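Local coordinates for diguanylate cyclase DosC (Escherichia coli, PDB 4ZVA) that senses oxygen through a haem-binding globin domain and makes the bacterial second messenger cyclic di-GMP from GTP, at the interface of chains A and B. Sequence-based numbering; all coordinates share one arbitrary frame. Chains: chain A/B, Diguanylate cyclase DosC.

Contact 1: the interface of chains A and B. Residues chain A 129-130, 133; chain B 115, 119.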
# COMPACT_ATOMS: atom_id res chain seq x y z
N LEU A 129 1.04 -14.41 -7.48
CA LEU A 129 1.72 -13.13 -7.68
C LEU A 129 0.80 -12.10 -8.33
O LEU A 129 0.71 -10.96 -7.88
CB LEU A 129 2.97 -13.31 -8.54
CG LEU A 129 3.71 -12.03 -8.93
CD1 LEU A 129 4.27 -11.32 -7.71
CD2 LEU A 129 4.81 -12.33 -9.95
N GLN A 130 0.12 -12.52 -9.39
CA GLN A 130 -0.76 -11.62 -10.13
C GLN A 130 -2.03 -11.28 -9.35
O GLN A 130 -2.53 -10.16 -9.43
CB GLN A 130 -1.11 -12.24 -11.48
CG GLN A 130 0.09 -12.34 -12.40
CD GLN A 130 -0.29 -12.78 -13.80
OE1 GLN A 130 -0.68 -13.93 -14.02
NE2 GLN A 130 -0.16 -11.87 -14.76
N HIS A 133 -0.92 -8.88 -6.65
CA HIS A 133 -0.66 -7.58 -7.26
C HIS A 133 -1.94 -6.80 -7.53
O HIS A 133 -2.06 -5.64 -7.13
CB HIS A 133 0.12 -7.76 -8.57
CG HIS A 133 0.22 -6.51 -9.39
ND1 HIS A 133 -0.38 -6.37 -10.62
CD2 HIS A 133 0.83 -5.33 -9.14
CE1 HIS A 133 -0.12 -5.17 -11.11
NE2 HIS A 133 0.61 -4.51 -10.22
N TYR B 115 6.25 -3.09 -9.37
CA TYR B 115 5.84 -4.43 -9.76
C TYR B 115 6.33 -4.90 -11.14
O TYR B 115 6.87 -6.01 -11.24
CB TYR B 115 4.31 -4.55 -9.70
CG TYR B 115 3.79 -5.90 -10.16
CD1 TYR B 115 3.82 -7.00 -9.33
CD2 TYR B 115 3.25 -6.05 -11.44
CE1 TYR B 115 3.35 -8.23 -9.75
CE2 TYR B 115 2.77 -7.28 -11.86
CZ TYR B 115 2.82 -8.36 -11.01
OH TYR B 115 2.35 -9.58 -11.44
N PHE B 119 8.30 -8.26 -11.94
CA PHE B 119 7.66 -9.20 -12.85
C PHE B 119 8.56 -9.54 -14.05
O PHE B 119 8.54 -10.67 -14.54
CB PHE B 119 6.33 -8.63 -13.34
CG PHE B 119 5.51 -9.60 -14.14
CD1 PHE B 119 4.67 -10.50 -13.50
CD2 PHE B 119 5.56 -9.61 -15.52
CE1 PHE B 119 3.91 -11.40 -14.23
CE2 PHE B 119 4.80 -10.50 -16.25
CZ PHE B 119 3.97 -11.40 -15.60
O HOH W 1 0.93 -9.38 -13.77
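Helix 125-147 of chain A packs here against helix 100-119 of chain B, and the central event is the imidazole of A:His133 lying over the phenol ring of B:Tyr115. The two rings are stacked face to face, their planes only 9° apart and their centroids 3.5 Å from each other. B:Tyr115 CD2 sits over the centre of the imidazole, while A:His133 CG sits over the centre of the phenol ring. The CB methylene of A:His133 joins the same surface, 3.5 Å from B:Tyr115 CE1. CG of A:His133 is anti to its backbone N (chi1 170°), which sends the imidazole out from its helix and across to the tyrosine. Flat rings suit this place because, face to face, they give a broad contact between closely packed helices.

B:Phe119 comes one helical turn after B:Tyr115, and its CB lies toward the rim of the tyrosine's opposite face, 4.1 Å above the ring plane. The phenol is thus flanked by the partner on one side and by its own helix on the other, which should limit its tilting. Beyond the stack, A:Leu129 meets the tyrosine tip to tip, with CD1 at 3.8 Å from B:Tyr115 CE1. Its other methyl, CD2, reaches B:Phe119 CD1 at 4.0 Å, so the branched side chain serves two aromatic neighbours.

The phenol hydroxyl has no direct polar partner across the contact and uses a water instead. Water 1 lies in the ring plane at its edge, 2.7 Å from B:Tyr115 OH. On the other side, the amide NE2 of A:Gln130 bonds to the same water at 2.9 Å, nearly straight at 167°. Glutamine suits this rim because its CG methylene packs beside the phenol oxygen while its amide reaches the water. The patch joins the early turns of helix 125-147 to the last turns of helix 100-119, at one end of the surface between the two globin domains.

Contact 2: the interface of chains A and B. Residues chain A 101-102, 104-105; chain B 144, 147-148.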
# COMPACT_ATOMS: atom_id res chain seq x y z
N GLU A 101 -4.01 8.77 9.64
CA GLU A 101 -2.95 7.79 9.85
C GLU A 101 -3.48 6.55 10.55
O GLU A 101 -2.87 5.48 10.50
CB GLU A 101 -1.79 8.40 10.64
CG GLU A 101 -2.08 8.65 12.11
CD GLU A 101 -2.77 9.97 12.36
OE1 GLU A 101 -3.00 10.72 11.38
OE2 GLU A 101 -3.09 10.27 13.53
N ILE A 102 -4.63 6.68 11.22
CA ILE A 102 -5.28 5.54 11.83
C ILE A 102 -5.98 4.71 10.76
O ILE A 102 -5.94 3.48 10.79
CB ILE A 102 -6.29 5.98 12.91
CG1 ILE A 102 -5.55 6.61 14.09
CG2 ILE A 102 -7.11 4.80 13.41
CD1 ILE A 102 -4.58 5.67 14.77
N GLU A 104 -5.13 4.78 7.51
CA GLU A 104 -4.03 4.25 6.70
C GLU A 104 -3.45 2.99 7.34
O GLU A 104 -3.13 2.03 6.64
CB GLU A 104 -2.93 5.30 6.52
CG GLU A 104 -1.76 4.81 5.69
CD GLU A 104 -0.56 5.74 5.77
OE1 GLU A 104 -0.64 6.88 5.27
OE2 GLU A 104 0.47 5.32 6.35
N MET A 105 -3.32 3.01 8.66
CA MET A 105 -2.85 1.86 9.41
C MET A 105 -3.79 0.67 9.23
O MET A 105 -3.34 -0.48 9.18
CB MET A 105 -2.71 2.21 10.90
CG MET A 105 -2.21 1.07 11.78
SD MET A 105 -3.53 0.05 12.46
CE MET A 105 -4.39 1.24 13.48
N GLU B 144 3.74 4.38 6.95
CA GLU B 144 3.05 4.59 8.22
C GLU B 144 3.93 5.37 9.20
O GLU B 144 3.45 6.26 9.89
CB GLU B 144 2.61 3.26 8.84
CG GLU B 144 1.87 3.42 10.15
CD GLU B 144 1.23 2.13 10.63
OE1 GLU B 144 0.89 1.29 9.78
OE2 GLU B 144 1.06 1.97 11.86
N THR B 147 3.91 8.99 7.92
CA THR B 147 2.65 9.70 8.11
C THR B 147 2.29 9.88 9.58
O THR B 147 1.64 10.86 9.94
CB THR B 147 1.49 8.96 7.41
OG1 THR B 147 1.46 7.59 7.85
CG2 THR B 147 1.66 8.99 5.90
N ARG B 148 2.71 8.95 10.43
CA ARG B 148 2.45 9.08 11.86
C ARG B 148 3.52 9.93 12.54
O ARG B 148 4.11 9.52 13.54
CB ARG B 148 2.35 7.70 12.52
CG ARG B 148 1.12 6.93 12.04
CD ARG B 148 0.89 5.60 12.75
NE ARG B 148 0.16 5.77 14.00
CZ ARG B 148 -0.27 4.76 14.76
NH1 ARG B 148 -0.05 3.51 14.39
NH2 ARG B 148 -0.92 5.01 15.88
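Among the flat groups, the guanidinium of B:Arg148 has the CD1 methyl of A:Ile102 over one face, toward NH2, and the carboxylate oxygen OE2 of its own neighbour B:Glu144 at its edge, in plane. That same-chain salt bridge and hydrogen bond runs from B:Arg148 NH1 to B:Glu144 OE2 at 3.2 Å, on the oxygen's anti side and tilted out of the carboxylate plane. The B:Glu144 carboxylate also has A:Met105 to one side of its plane, the CG methylene lying 3.4 Å from OE2. The carboxylate of A:Glu104 receives the hydroxyl of B:Thr147 from above its plane.

Across the contact, B:Thr147 OG1 donates to A:Glu104 OE2 at 2.9 Å. The glutamate chain is extended, with CG anti to the backbone N (chi1 180°), so it meets the threonine tip to tip. Threonine suits the spot because it offers a short hydroxyl donor together with the CG2 methyl, which packs beside the same carboxylate.

A:Glu101 crosses B:Arg148 at about a right angle, but the two meet through their carbons, with A:Glu101 CB 3.5 Å from B:Arg148 CG. Their opposite charges do not touch: OE2 of the glutamate stays 5.6 Å from NE of the arginine. Such long chains suit an interface margin, where their methylenes can pack. The arginine, paired with B:Glu144, probably also offsets some of the negative charge gathered here, since B:Glu144 OE1 and A:Glu104 OE2 stand 5.3 Å apart.

Helix 100-119 of chain A contributes its first turns, and chain B the last turn of helix 125-147 with the residue just beyond it. The single O-H of B:Thr147 is shared between A:Glu104 OE2 and the main-chain O of B:Glu144; the second bond, 3.1 Å from OG1 to that O, is the weaker, met at a C=O···OG1 angle of 101° and from above the carbonyl plane, not on a lone pair.

The centres of contact 1 and contact 2 lie about 25 Å apart and share no residue position, yet both join helix 100-119 of one chain to helix 125-147 of the other, with the chains exchanged. Contact 1 uses the end of the first helix and the start of the second; contact 2 uses the reverse. Taken with their two-fold twins, they show these helices running antiparallel across the interface and touching near both ends. Such pairing is typical of globin-coupled sensors, so this dimer probably resembles the functional one, through which oxygen binding could influence cyclase activity.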